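Local atomic coordinates of aspartate-semialdehyde dehydrogenase (Cryptococcus neoformans var. neoformans JEC21, PDB entry 5CEF), a protein that catalyses the NADPH-dependent reductive dephosphorylation of 4-phospho-L-aspartate to aspartate semialdehyde, the second step in making the aspartate family of amino acids. Residues Leu129-Pro132 with Ser133-Ser136; Tyr283-Asp286 with Ala287-Leu290; Ala305-Arg308 with Pro309-Arg312. All coordinates share one frame; numbering follows the deposited sequence.

Contact 1: Leu129-Pro132 with Ser133-Ser136; sequences LVNP and SHLS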
ATOM      1  N   LEU A 129       6.374 -30.614   9.691  1.00 25.48           N
ATOM      2  CA  LEU A 129       4.991 -31.058   9.891  1.00 28.07           C
ATOM      3  C   LEU A 129       4.510 -32.056   8.846  1.00 27.38           C
ATOM      4  O   LEU A 129       3.276 -32.374   8.795  1.00 27.24           O
ATOM      5  CB  LEU A 129       3.991 -29.883   9.926  1.00 29.32           C
ATOM      6  CG  LEU A 129       4.367 -28.711  10.837  1.00 30.61           C
ATOM      7  CD1 LEU A 129       3.284 -27.641  10.784  1.00 30.01           C
ATOM      8  CD2 LEU A 129       4.620 -29.201  12.258  1.00 29.14           C
ATOM      9  N   VAL A 130       5.451 -32.606   8.084  1.00 24.69           N
ATOM     10  CA  VAL A 130       5.100 -33.522   7.034  1.00 26.47           C
ATOM     11  C   VAL A 130       5.957 -34.769   6.990  1.00 27.15           C
ATOM     12  O   VAL A 130       5.408 -35.857   7.092  1.00 25.18           O
ATOM     13  CB  VAL A 130       5.190 -32.839   5.680  1.00 29.58           C
ATOM     14  CG1 VAL A 130       4.969 -33.837   4.559  1.00 33.30           C
ATOM     15  CG2 VAL A 130       4.172 -31.720   5.589  1.00 30.09           C
ATOM     16  N   ASN A 131       7.279 -34.636   6.824  1.00 25.26           N
ATOM     17  CA  ASN A 131       8.105 -35.783   6.511  1.00 25.09           C
ATOM     18  C   ASN A 131       9.375 -35.988   7.358  1.00 27.62           C
ATOM     19  O   ASN A 131      10.413 -36.397   6.828  1.00 28.82           O
ATOM     20  CB  ASN A 131       8.486 -35.720   5.045  1.00 26.58           C
ATOM     21  CG  ASN A 131       9.354 -34.514   4.711  1.00 29.14           C
ATOM     22  OD1 ASN A 131       9.195 -33.442   5.301  1.00 32.47           O
ATOM     23  ND2 ASN A 131      10.305 -34.695   3.806  1.00 28.33           N
ATOM     24  N   PRO A 132       9.300 -35.753   8.675  1.00 28.70           N
ATOM     25  CA  PRO A 132      10.432 -36.099   9.514  1.00 29.95           C
ATOM     26  C   PRO A 132      10.855 -37.581   9.480  1.00 29.39           C
ATOM     27  O   PRO A 132      12.012 -37.900   9.781  1.00 28.00           O
ATOM     28  CB  PRO A 132       9.963 -35.694  10.926  1.00 32.72           C
ATOM     29  CG  PRO A 132       8.476 -35.693  10.873  1.00 32.40           C
ATOM     30  CD  PRO A 132       8.155 -35.266   9.476  1.00 32.55           C
ATOM     31  N   SER A 133       9.960 -38.479   9.083  1.00 30.35           N
ATOM     32  CA  SER A 133      10.337 -39.875   8.875  1.00 31.80           C
ATOM     33  C   SER A 133      11.549 -40.012   7.948  1.00 30.54           C
ATOM     34  O   SER A 133      12.235 -41.038   7.964  1.00 32.12           O
ATOM     35  CB  SER A 133       9.172 -40.672   8.280  1.00 35.01           C
ATOM     36  OG  SER A 133       8.704 -40.058   7.092  1.00 37.73           O
ATOM     37  N   HIS A 134      11.816 -38.998   7.126  1.00 29.29           N
ATOM     38  CA  HIS A 134      12.930 -39.110   6.190  1.00 29.08           C
ATOM     39  C   HIS A 134      14.285 -39.083   6.880  1.00 31.53           C
ATOM     40  O   HIS A 134      15.323 -39.335   6.243  1.00 29.60           O
ATOM     41  CB  HIS A 134      12.845 -38.061   5.101  1.00 28.00           C
ATOM     42  CG  HIS A 134      11.725 -38.294   4.142  1.00 29.76           C
ATOM     43  ND1 HIS A 134      11.647 -37.668   2.920  1.00 29.95           N
ATOM     44  CD2 HIS A 134      10.634 -39.091   4.228  1.00 30.84           C
ATOM     45  CE1 HIS A 134      10.536 -38.040   2.308  1.00 31.56           C
ATOM     46  NE2 HIS A 134       9.903 -38.901   3.082  1.00 31.91           N
ATOM     47  N   LEU A 135      14.291 -38.795   8.181  1.00 31.08           N
ATOM     48  CA  LEU A 135      15.507 -38.997   8.972  1.00 32.39           C
ATOM     49  C   LEU A 135      16.036 -40.449   8.912  1.00 32.04           C
ATOM     50  O   LEU A 135      17.217 -40.692   9.170  1.00 32.28           O
ATOM     51  CB  LEU A 135      15.275 -38.567  10.423  1.00 32.76           C
ATOM     52  CG  LEU A 135      15.093 -37.054  10.600  1.00 34.11           C
ATOM     53  CD1 LEU A 135      14.640 -36.743  12.007  1.00 36.40           C
ATOM     54  CD2 LEU A 135      16.348 -36.284  10.256  1.00 35.84           C
ATOM     55  N   SER A 136      15.186 -41.401   8.532  1.00 30.28           N
ATOM     56  CA  SER A 136      15.607 -42.797   8.417  1.00 30.94           C
ATOM     57  C   SER A 136      16.792 -43.039   7.478  1.00 30.81           C
ATOM     58  O   SER A 136      17.476 -44.051   7.617  1.00 31.38           O
ATOM     59  CB  SER A 136      14.444 -43.671   7.966  1.00 30.67           C
ATOM     60  OG  SER A 136      14.210 -43.494   6.593  1.00 35.52           O
TER
HETATM   61  O   HOH W   1       6.878 -38.090   9.174  1.00 34.88           O

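Contact 2: Tyr283-Asp286 with Ala287-Leu290; sequences YTCD and AQHL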
ATOM      1  N   TYR A 283      -5.914 -33.346  10.834  1.00 31.51           N
ATOM      2  CA  TYR A 283      -4.536 -33.676  10.542  1.00 29.30           C
ATOM      3  C   TYR A 283      -3.630 -33.444  11.747  1.00 32.30           C
ATOM      4  O   TYR A 283      -3.636 -32.362  12.352  1.00 33.86           O
ATOM      5  CB  TYR A 283      -4.018 -32.865   9.378  1.00 28.53           C
ATOM      6  CG  TYR A 283      -2.532 -33.107   9.022  1.00 27.54           C
ATOM      7  CD1 TYR A 283      -2.133 -34.280   8.358  1.00 26.50           C
ATOM      8  CD2 TYR A 283      -1.554 -32.169   9.270  1.00 24.04           C
ATOM      9  CE1 TYR A 283      -0.813 -34.517   8.002  1.00 23.55           C
ATOM     10  CE2 TYR A 283      -0.228 -32.437   8.922  1.00 24.47           C
ATOM     11  CZ  TYR A 283       0.117 -33.621   8.291  1.00 23.10           C
ATOM     12  OH  TYR A 283       1.400 -33.900   7.934  1.00 21.68           O
ATOM     13  N   THR A 284      -2.863 -34.465  12.101  1.00 30.62           N
ATOM     14  CA  THR A 284      -1.850 -34.342  13.141  1.00 32.48           C
ATOM     15  C   THR A 284      -0.636 -35.139  12.665  1.00 34.12           C
ATOM     16  O   THR A 284      -0.796 -36.138  11.919  1.00 33.51           O
ATOM     17  CB  THR A 284      -2.322 -34.908  14.490  1.00 35.16           C
ATOM     18  OG1 THR A 284      -2.344 -36.323  14.397  1.00 41.80           O
ATOM     19  CG2 THR A 284      -3.728 -34.420  14.864  1.00 34.58           C
ATOM     20  N   CYS A 285       0.563 -34.702  13.052  1.00 30.05           N
ATOM     21  CA  CYS A 285       1.775 -35.223  12.432  1.00 31.89           C
ATOM     22  C   CYS A 285       2.756 -35.760  13.463  1.00 34.22           C
ATOM     23  O   CYS A 285       2.575 -35.533  14.649  1.00 34.43           O
ATOM     24  CB  CYS A 285       2.435 -34.120  11.607  1.00 29.69           C
ATOM     25  SG  CYS A 285       2.945 -32.719  12.617  1.00 30.37           S
ATOM     26  N   ASP A 286       3.800 -36.447  12.999  1.00 34.45           N
ATOM     27  CA  ASP A 286       4.784 -37.036  13.898  1.00 35.09           C
ATOM     28  C   ASP A 286       5.302 -36.045  14.928  1.00 36.96           C
ATOM     29  O   ASP A 286       5.452 -36.385  16.108  1.00 39.19           O
ATOM     30  CB  ASP A 286       5.988 -37.599  13.138  1.00 37.43           C
ATOM     31  CG  ASP A 286       5.668 -38.861  12.352  1.00 39.73           C
ATOM     32  OD1 ASP A 286       4.567 -39.423  12.559  1.00 38.65           O
ATOM     33  OD2 ASP A 286       6.530 -39.296  11.541  1.00 41.31           O
ATOM     34  N   ALA A 287       5.565 -34.823  14.497  1.00 34.38           N
ATOM     35  CA  ALA A 287       6.161 -33.845  15.381  1.00 33.48           C
ATOM     36  C   ALA A 287       5.247 -33.516  16.564  1.00 36.61           C
ATOM     37  O   ALA A 287       5.716 -33.240  17.672  1.00 33.80           O
ATOM     38  CB  ALA A 287       6.500 -32.583  14.612  1.00 34.01           C
ATOM     39  N   GLN A 288       3.943 -33.516  16.330  1.00 36.17           N
ATOM     40  CA  GLN A 288       2.994 -33.300  17.414  1.00 37.77           C
ATOM     41  C   GLN A 288       2.925 -34.527  18.314  1.00 37.69           C
ATOM     42  O   GLN A 288       2.843 -34.393  19.533  1.00 40.21           O
ATOM     43  CB  GLN A 288       1.601 -32.988  16.848  1.00 37.55           C
ATOM     44  CG  GLN A 288       1.547 -31.668  16.121  1.00 36.42           C
ATOM     45  CD  GLN A 288       0.264 -31.512  15.337  1.00 35.86           C
ATOM     46  OE1 GLN A 288       0.051 -32.224  14.343  1.00 36.75           O
ATOM     47  NE2 GLN A 288      -0.596 -30.562  15.763  1.00 31.93           N
ATOM     48  N   HIS A 289       2.930 -35.711  17.701  1.00 38.34           N
ATOM     49  CA  HIS A 289       2.818 -36.979  18.433  1.00 39.26           C
ATOM     50  C   HIS A 289       4.005 -37.136  19.341  1.00 38.05           C
ATOM     51  O   HIS A 289       3.855 -37.641  20.435  1.00 41.08           O
ATOM     52  CB  HIS A 289       2.732 -38.202  17.505  1.00 38.72           C
ATOM     53  CG  HIS A 289       1.512 -38.221  16.638  1.00 41.91           C
ATOM     54  ND1 HIS A 289       1.484 -38.831  15.395  1.00 39.70           N
ATOM     55  CD2 HIS A 289       0.289 -37.661  16.812  1.00 45.26           C
ATOM     56  CE1 HIS A 289       0.292 -38.660  14.855  1.00 40.95           C
ATOM     57  NE2 HIS A 289      -0.456 -37.959  15.695  1.00 43.39           N
ATOM     58  N   LEU A 290       5.182 -36.724  18.870  1.00 35.45           N
ATOM     59  CA  LEU A 290       6.385 -36.745  19.672  1.00 33.41           C
ATOM     60  C   LEU A 290       6.387 -35.668  20.754  1.00 33.82           C
ATOM     61  O   LEU A 290       7.229 -35.688  21.627  1.00 37.93           O
ATOM     62  CB  LEU A 290       7.608 -36.572  18.775  1.00 34.66           C
ATOM     63  CG  LEU A 290       7.935 -37.766  17.875  1.00 36.92           C
ATOM     64  CD1 LEU A 290       9.022 -37.401  16.880  1.00 37.34           C
ATOM     65  CD2 LEU A 290       8.360 -38.990  18.670  1.00 36.99           C
TER
HETATM   66  O   HOH W   2      -3.645 -30.804  14.786  1.00 32.34           O

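Contact 3: Ala305-Arg308 with Pro309-Arg312; sequences APDR and PQPR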
ATOM      1  N   ALA A 305     -15.612 -19.084   6.857  1.00 33.76           N
ATOM      2  CA  ALA A 305     -16.107 -17.897   6.142  1.00 30.71           C
ATOM      3  C   ALA A 305     -15.712 -17.950   4.655  1.00 33.16           C
ATOM      4  O   ALA A 305     -14.601 -18.326   4.292  1.00 31.11           O
ATOM      5  CB  ALA A 305     -15.626 -16.624   6.802  1.00 27.58           C
ATOM      6  N   PRO A 306     -16.631 -17.562   3.779  1.00 36.15           N
ATOM      7  CA  PRO A 306     -16.345 -17.680   2.345  1.00 35.62           C
ATOM      8  C   PRO A 306     -15.175 -16.808   1.832  1.00 34.74           C
ATOM      9  O   PRO A 306     -14.649 -17.092   0.757  1.00 29.94           O
ATOM     10  CB  PRO A 306     -17.678 -17.239   1.683  1.00 36.57           C
ATOM     11  CG  PRO A 306     -18.385 -16.411   2.701  1.00 36.39           C
ATOM     12  CD  PRO A 306     -17.920 -16.885   4.059  1.00 36.93           C
ATOM     13  N   ASP A 307     -14.806 -15.760   2.585  1.00 32.44           N
ATOM     14  CA  ASP A 307     -13.733 -14.838   2.184  1.00 31.51           C
ATOM     15  C   ASP A 307     -12.442 -14.970   2.993  1.00 29.59           C
ATOM     16  O   ASP A 307     -11.727 -14.006   3.194  1.00 27.42           O
ATOM     17  CB  ASP A 307     -14.242 -13.364   2.212  1.00 33.20           C
ATOM     18  CG  ASP A 307     -14.579 -12.839   3.624  1.00 33.14           C
ATOM     19  OD1 ASP A 307     -14.756 -13.637   4.576  1.00 36.33           O
ATOM     20  OD2 ASP A 307     -14.645 -11.603   3.776  1.00 33.29           O
ATOM     21  N   ARG A 308     -12.170 -16.161   3.497  1.00 30.68           N
ATOM     22  CA  ARG A 308     -11.013 -16.392   4.379  1.00 28.10           C
ATOM     23  C   ARG A 308     -10.301 -17.668   3.932  1.00 27.26           C
ATOM     24  O   ARG A 308     -10.947 -18.547   3.354  1.00 24.45           O
ATOM     25  CB  ARG A 308     -11.476 -16.517   5.832  1.00 28.68           C
ATOM     26  CG  ARG A 308     -12.222 -15.314   6.376  1.00 28.86           C
ATOM     27  CD  ARG A 308     -11.311 -14.115   6.532  1.00 30.70           C
ATOM     28  NE  ARG A 308     -10.543 -14.173   7.774  1.00 31.74           N
ATOM     29  CZ  ARG A 308     -10.996 -13.746   8.952  1.00 32.39           C
ATOM     30  NH1 ARG A 308     -12.212 -13.221   9.048  1.00 32.53           N
ATOM     31  NH2 ARG A 308     -10.243 -13.852  10.049  1.00 28.66           N
ATOM     32  N   PRO A 309      -8.994 -17.787   4.204  1.00 26.06           N
ATOM     33  CA  PRO A 309      -8.150 -16.917   5.001  1.00 27.55           C
ATOM     34  C   PRO A 309      -7.720 -15.670   4.295  1.00 25.93           C
ATOM     35  O   PRO A 309      -7.733 -15.646   3.079  1.00 25.97           O
ATOM     36  CB  PRO A 309      -6.938 -17.784   5.276  1.00 27.83           C
ATOM     37  CG  PRO A 309      -6.866 -18.662   4.105  1.00 26.83           C
ATOM     38  CD  PRO A 309      -8.294 -19.014   3.850  1.00 26.79           C
ATOM     39  N   GLN A 310      -7.325 -14.672   5.086  1.00 24.08           N
ATOM     40  CA  GLN A 310      -6.709 -13.452   4.595  1.00 25.66           C
ATOM     41  C   GLN A 310      -5.456 -13.230   5.399  1.00 25.66           C
ATOM     42  O   GLN A 310      -5.497 -13.313   6.623  1.00 28.64           O
ATOM     43  CB  GLN A 310      -7.623 -12.260   4.816  1.00 26.44           C
ATOM     44  CG  GLN A 310      -8.840 -12.266   3.938  1.00 26.65           C
ATOM     45  CD  GLN A 310      -9.793 -11.142   4.261  1.00 26.55           C
ATOM     46  OE1 GLN A 310      -9.395 -10.086   4.733  1.00 28.15           O
ATOM     47  NE2 GLN A 310     -11.048 -11.370   4.019  1.00 28.12           N
ATOM     48  N   PRO A 311      -4.320 -12.940   4.745  1.00 24.71           N
ATOM     49  CA  PRO A 311      -3.015 -12.884   5.464  1.00 24.42           C
ATOM     50  C   PRO A 311      -2.968 -11.872   6.602  1.00 27.32           C
ATOM     51  O   PRO A 311      -2.371 -12.138   7.626  1.00 32.37           O
ATOM     52  CB  PRO A 311      -2.031 -12.506   4.371  1.00 22.85           C
ATOM     53  CG  PRO A 311      -2.860 -11.983   3.254  1.00 21.94           C
ATOM     54  CD  PRO A 311      -4.143 -12.749   3.309  1.00 22.89           C
ATOM     55  N   ARG A 312      -3.625 -10.739   6.446  1.00 32.31           N
ATOM     56  CA  ARG A 312      -3.612  -9.710   7.496  1.00 35.74           C
ATOM     57  C   ARG A 312      -4.528 -10.050   8.646  1.00 32.28           C
ATOM     58  O   ARG A 312      -4.248  -9.689   9.757  1.00 36.91           O
ATOM     59  CB  ARG A 312      -4.012  -8.328   6.959  1.00 35.04           C
ATOM     60  CG  ARG A 312      -3.698  -7.248   7.971  1.00 37.68           C
ATOM     61  CD  ARG A 312      -3.874  -5.811   7.478  1.00 38.56           C
ATOM     62  NE  ARG A 312      -5.253  -5.407   7.207  1.00 39.31           N
ATOM     63  CZ  ARG A 312      -6.179  -5.226   8.131  1.00 48.10           C
ATOM     64  NH1 ARG A 312      -5.886  -5.408   9.428  1.00 59.79           N
ATOM     65  NH2 ARG A 312      -7.404  -4.852   7.776  1.00 45.41           N
TER

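Contact 1: Leu129-Pro132 with Ser133-Ser136
The carbonyl oxygen of P132 takes the backbone N-H of L135, with N to O 2.9 Å and a nearly straight N-H...O angle of 169°. This i to i+3 bond belongs to a turn of 3-10 helix in the NAD-binding, Rossmann-type domain. The bond before it has the same step: H134 N gives its hydrogen to N131 O at 3.0 Å. The side chain of L135 stays near the same oxygen through its CG.

N131 and H134 also meet through their side chains, which cross at about a right angle. N131 CB lies over the centre of one face of the H134 imidazole. This is a CH-pi contact, 4.0 Å from CB to the ring centroid. Chi1 of N131 (64°) sets CG between its own N and carbonyl carbon and so directs the amide, which stands 77° from the ring plane. The polar ends of that amide are held elsewhere, ND2 by L125 O of strand 125-126 and OD1 by V127 N just after it. H134 NE2 bonds G225 O, which helps to hold the ring's rotation. At the start of the turn, water 1 accepts from S133 N at 3.1 Å and gives a weak bond to V130 O.

Contact 2: Tyr283-Asp286 with Ala287-Leu290
C285 and Q288 join the N-cap of the short helix 286-289 to its first turn, in the dimerisation domain. C285 is the N-cap residue and Q288 stands at N3. The Q288 side chain accepts the N-H of C285, which is the N3-side half of a capping box.

The backbone bonds open the helix. C285 O accepts H289 N at 3.1 Å and a weaker bond from Q288 N. One residue on, D286 O accepts L290 N at 2.8 Å.

The side-chain bonds run back from the helix to the loop residues before it. Q288 has CG beside its backbone N (chi1 -67°) and is extended beyond it, which brings OE1 to C285 N at 2.8 Å. That bond lies in the plane of the Q288 carbonyl but is bent at the hydrogen, 145°. The other end of the amide, NE2, bonds P296 O and water 2, so both ends have partners. The same water gives a hydrogen to Y283 O. At the edge of the H289 ring, near its plane, T284 OG1 and H289 NE2 share a hydrogen bond of 2.8 Å.

Packing adds two contacts. C285 SG lies 4.1 Å from A287 CB. C285 O sits over one face of the H289 imidazole, offset toward its rim.

Contact 3: Ala305-Arg308 with Pro309-Arg312
The Q310 side chain turns back across the chain and meets D307 and R308 in different ways. Its amide NE2 gives a hydrogen to D307 O, 2.8 Å away, with an N-H...O angle of 170°. The oxygen lies close to the amide plane of Q310. The donor in turn is tilted only slightly from the D307 carbonyl plane. Q310 reaches this oxygen because its CG is beside its backbone N and the chain is then extended. The bond closes a small loop that overlaps the end of the type I beta turn A305-R308.

Toward the D307 carboxylate the same amide is turned almost square, with the two planes 86° apart. OD2 stays 3.6 Å from NE2.

R308 and Q310 cross at about a right angle. The touching atoms are R308 CD and Q310 NE2, 3.7 Å apart, while the aliphatic carbons CD of R308 and CG of Q310 come to 4.0 Å. The guanidinium is turned 57° from the amide. R308 is bent at chi2 and chi3, and its NH2 forms a salt bridge with D314, whose other carboxylate oxygen accepts Q310 N. D314 therefore ties the arginine end to the backbone of Q310.

The peptide bond between R308 and P309 is cis, which bends the chain here. The P309 side chain is about 10 Å from that of H257, the predicted proton acceptor. This stretch lies in the loop between strands 300-302 and 323-330. P309 and P311 pack on L341 of strand 336-342, and the Q310 OE1 end bonds N204 of the second subunit, beyond helix 198-201 of that subunit.

In the fold
Contact 1 comes first along the chain. It follows strand 125-126, the edge strand of the parallel sheet within this chain, and leads toward helix 138-145. Contact 2 lies after helix 273-282, and contact 3 in the loop after strand 300-302 of the mixed sheet. Each closes a short local turn. They run in series, and none nests in or crosses another. Contacts 1 and 2 nevertheless touch: Y283 OH probably bonds L129 O at 2.6 Å, and P132 packs on D286. They thus join the NAD-binding and dimerisation parts of the chain. Contact 3 stands apart, its nearest atoms about 15 Å from either, and faces other subunits.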